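Long-range contact in hypothetical protein PHS013 (Pyrococcus horikoshii, PDB 1WMI), which probably acts as the RelE/ParE-family toxin of a type II toxin-antitoxin system, a small protein held in check by a partner antitoxin: residues A[42-47]-A[58-63]. Residues are numbered along the deposited sequence; the frame is centred on the assembly and turned at random.
Sequences KFDVIK and RARLGD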
ATOM      1  N   LYS A  42       2.269  -3.863   8.769  1.00 37.82           N
ATOM      2  CA  LYS A  42       1.310  -3.328   9.723  1.00 37.38           C
ATOM      3  C   LYS A  42       0.717  -1.977   9.364  1.00 35.50           C
ATOM      4  O   LYS A  42      -0.403  -1.670   9.768  1.00 34.86           O
ATOM      5  CB  LYS A  42       1.945  -3.259  11.114  1.00 39.86           C
ATOM      6  CG  LYS A  42       0.956  -3.005  12.247  1.00 41.64           C
ATOM      7  CD  LYS A  42       1.465  -3.615  13.544  1.00 45.08           C
ATOM      8  CE  LYS A  42       1.605  -5.132  13.424  1.00 45.95           C
ATOM      9  NZ  LYS A  42       2.367  -5.690  14.567  1.00 47.36           N
ATOM     10  N   PHE A  43       1.448  -1.169   8.604  1.00 32.56           N
ATOM     11  CA  PHE A  43       0.941   0.145   8.249  1.00 32.58           C
ATOM     12  C   PHE A  43       0.863   0.453   6.760  1.00 33.12           C
ATOM     13  O   PHE A  43       0.837   1.621   6.367  1.00 31.39           O
ATOM     14  CB  PHE A  43       1.765   1.209   8.970  1.00 33.14           C
ATOM     15  CG  PHE A  43       1.584   1.197  10.456  1.00 33.95           C
ATOM     16  CD1 PHE A  43       0.405   1.668  11.023  1.00 32.87           C
ATOM     17  CD2 PHE A  43       2.575   0.691  11.290  1.00 34.48           C
ATOM     18  CE1 PHE A  43       0.208   1.637  12.398  1.00 33.54           C
ATOM     19  CE2 PHE A  43       2.389   0.654  12.669  1.00 36.40           C
ATOM     20  CZ  PHE A  43       1.200   1.130  13.224  1.00 36.75           C
ATOM     21  N   ASP A  44       0.841  -0.593   5.939  1.00 35.39           N
ATOM     22  CA  ASP A  44       0.715  -0.453   4.484  1.00 36.63           C
ATOM     23  C   ASP A  44       1.573   0.688   3.954  1.00 36.58           C
ATOM     24  O   ASP A  44       1.158   1.435   3.069  1.00 38.37           O
ATOM     25  CB  ASP A  44      -0.758  -0.195   4.142  1.00 38.50           C
ATOM     26  CG  ASP A  44      -1.136  -0.676   2.752  1.00 45.09           C
ATOM     27  OD1 ASP A  44      -0.239  -1.108   1.990  1.00 45.31           O
ATOM     28  OD2 ASP A  44      -2.343  -0.618   2.421  1.00 48.50           O
ATOM     29  N   VAL A  45       2.779   0.817   4.489  1.00 36.43           N
ATOM     30  CA  VAL A  45       3.670   1.893   4.088  1.00 34.54           C
ATOM     31  C   VAL A  45       4.303   1.726   2.707  1.00 33.90           C
ATOM     32  O   VAL A  45       4.624   0.612   2.287  1.00 31.56           O
ATOM     33  CB  VAL A  45       4.804   2.073   5.130  1.00 34.37           C
ATOM     34  CG1 VAL A  45       4.217   2.197   6.533  1.00 32.24           C
ATOM     35  CG2 VAL A  45       5.745   0.902   5.070  1.00 36.49           C
ATOM     36  N   ILE A  46       4.481   2.850   2.010  1.00 33.11           N
ATOM     37  CA  ILE A  46       5.110   2.859   0.692  1.00 32.41           C
ATOM     38  C   ILE A  46       6.208   3.921   0.639  1.00 33.08           C
ATOM     39  O   ILE A  46       6.085   4.982   1.256  1.00 33.03           O
ATOM     40  CB  ILE A  46       4.102   3.177  -0.423  1.00 32.03           C
ATOM     41  CG1 ILE A  46       3.480   4.556  -0.184  1.00 30.70           C
ATOM     42  CG2 ILE A  46       3.039   2.093  -0.490  1.00 28.86           C
ATOM     43  CD1 ILE A  46       2.591   5.028  -1.314  1.00 31.87           C
ATOM     44  N   LYS A  47       7.284   3.638  -0.090  1.00 33.94           N
ATOM     45  CA  LYS A  47       8.369   4.605  -0.217  1.00 35.33           C
ATOM     46  C   LYS A  47       8.043   5.607  -1.321  1.00 37.37           C
ATOM     47  O   LYS A  47       7.985   5.249  -2.503  1.00 33.44           O
ATOM     48  CB  LYS A  47       9.691   3.910  -0.542  1.00 35.60           C
ATOM     49  CG  LYS A  47      10.879   4.864  -0.591  1.00 35.66           C
ATOM     50  CD  LYS A  47      12.200   4.112  -0.691  1.00 36.90           C
ATOM     51  CE  LYS A  47      12.314   3.366  -2.014  1.00 38.54           C
ATOM     52  NZ  LYS A  47      13.617   2.659  -2.169  1.00 37.66           N
ATOM     53  N   ARG A  58       4.913   6.972   3.192  1.00 32.43           N
ATOM     54  CA  ARG A  58       3.517   7.247   3.494  1.00 32.70           C
ATOM     55  C   ARG A  58       2.979   6.046   4.246  1.00 32.44           C
ATOM     56  O   ARG A  58       3.010   4.922   3.737  1.00 31.67           O
ATOM     57  CB  ARG A  58       2.668   7.437   2.236  1.00 32.21           C
ATOM     58  CG  ARG A  58       1.204   7.721   2.582  1.00 33.67           C
ATOM     59  CD  ARG A  58       0.241   6.823   1.820  1.00 37.72           C
ATOM     60  NE  ARG A  58       0.514   5.404   2.025  1.00 39.96           N
ATOM     61  CZ  ARG A  58      -0.028   4.435   1.296  1.00 40.35           C
ATOM     62  NH1 ARG A  58       0.268   3.167   1.544  1.00 44.05           N
ATOM     63  NH2 ARG A  58      -0.863   4.735   0.315  1.00 39.11           N
ATOM     64  N   ALA A  59       2.492   6.285   5.456  1.00 31.58           N
ATOM     65  CA  ALA A  59       1.933   5.220   6.269  1.00 31.60           C
ATOM     66  C   ALA A  59       0.437   5.430   6.379  1.00 32.89           C
ATOM     67  O   ALA A  59      -0.044   6.566   6.414  1.00 33.83           O
ATOM     68  CB  ALA A  59       2.561   5.219   7.649  1.00 29.04           C
ATOM     69  N   ARG A  60      -0.295   4.326   6.426  1.00 34.56           N
ATOM     70  CA  ARG A  60      -1.740   4.381   6.543  1.00 35.98           C
ATOM     71  C   ARG A  60      -2.137   3.913   7.948  1.00 36.74           C
ATOM     72  O   ARG A  60      -1.825   2.788   8.363  1.00 33.20           O
ATOM     73  CB  ARG A  60      -2.379   3.505   5.453  1.00 38.55           C
ATOM     74  CG  ARG A  60      -3.886   3.662   5.318  1.00 44.28           C
ATOM     75  CD  ARG A  60      -4.429   2.897   4.117  1.00 47.46           C
ATOM     76  NE  ARG A  60      -4.049   3.511   2.845  1.00 51.53           N
ATOM     77  CZ  ARG A  60      -4.470   4.704   2.428  1.00 52.49           C
ATOM     78  NH1 ARG A  60      -4.072   5.176   1.253  1.00 51.29           N
ATOM     79  NH2 ARG A  60      -5.293   5.429   3.181  1.00 53.72           N
ATOM     80  N   LEU A  61      -2.798   4.792   8.694  1.00 36.80           N
ATOM     81  CA  LEU A  61      -3.226   4.447  10.039  1.00 39.14           C
ATOM     82  C   LEU A  61      -4.725   4.179  10.094  1.00 41.12           C
ATOM     83  O   LEU A  61      -5.302   4.031  11.168  1.00 43.78           O
ATOM     84  CB  LEU A  61      -2.846   5.562  11.019  1.00 39.68           C
ATOM     85  CG  LEU A  61      -1.413   5.521  11.572  1.00 39.95           C
ATOM     86  CD1 LEU A  61      -0.397   5.669  10.447  1.00 39.12           C
ATOM     87  CD2 LEU A  61      -1.240   6.625  12.592  1.00 38.55           C
ATOM     88  N   GLY A  62      -5.352   4.103   8.925  1.00 43.50           N
ATOM     89  CA  GLY A  62      -6.783   3.856   8.871  1.00 43.13           C
ATOM     90  C   GLY A  62      -7.538   5.040   8.295  1.00 43.63           C
ATOM     91  O   GLY A  62      -7.545   5.250   7.080  1.00 43.84           O
ATOM     92  N   ASP A  63      -8.160   5.825   9.169  1.00 43.11           N
ATOM     93  CA  ASP A  63      -8.927   6.988   8.740  1.00 42.98           C
ATOM     94  C   ASP A  63      -8.071   8.106   8.159  1.00 43.20           C
ATOM     95  O   ASP A  63      -8.596   9.077   7.607  1.00 45.38           O
ATOM     96  CB  ASP A  63      -9.760   7.537   9.901  1.00 45.10           C
ATOM     97  CG  ASP A  63     -10.752   6.521  10.438  1.00 44.72           C
ATOM     98  OD1 ASP A  63     -11.460   6.828  11.418  1.00 45.05           O
ATOM     99  OD2 ASP A  63     -10.825   5.412   9.885  1.00 45.72           O
TER
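Two backbone hydrogen bonds tie Ile46 to Arg58: Ile46 N to Arg58 O at 3.1 Å and Arg58 N to Ile46 O at 3.0 Å, which define a hydrogen-bonded antiparallel pair where strand 46-49 meets strand 54-60. A third backbone bond, Arg60 N to Phe43 O, is 2.9 Å long and nearly straight (173° at the hydrogen), so the end of helix 40-43 is tied to strand 54-60 by a single bond beyond the one bridge, after which Asp44 leaves the helix with positive phi. Between these anchors, Val45 CA lies 3.1 Å from Arg58 O in a CA-H...O contact.

Arg58 also bonds through its side chain. Bent at chi2 and chi3, it brings NH1 to 2.5 Å from Asp44 O, a very short approach nearly along the C=O axis and close to the guanidinium plane, but bent to 129° at the hydrogen. Ile46 CD1 lies over the centre of one face of that guanidinium, 3.7 Å above it, while Arg60 NE sits off-centre beyond the opposite face; Arg60 NH2 hydrogen-bonds to Arg85 O. Asp44 OD1 stays 4.3 Å from Arg58 NH1; across the dimer, Asp44 of each subunit forms salt bridges with Arg58 and Arg60 of the other, and Arg58 NH2 also pairs with an acidic side chain of another protein chain.

Away from the arginines, Val45 CG1 packs on Ala59 CB at 3.6 Å, and the Phe43 and Leu61 side chains cross obliquely, meeting at their CD1 atoms. The Phe43 ring, with Arg60 O at its edge, meets Phe29 edge-to-face, joining helix 40-43 to helix 20-33; Ala59 brings the hairpin onto Phe29 too. The chemistry is thus divided: apolar groups face helix 20-33, while carboxylates from other chains probably offset the positive charge of neighbouring Arg58 and Arg60.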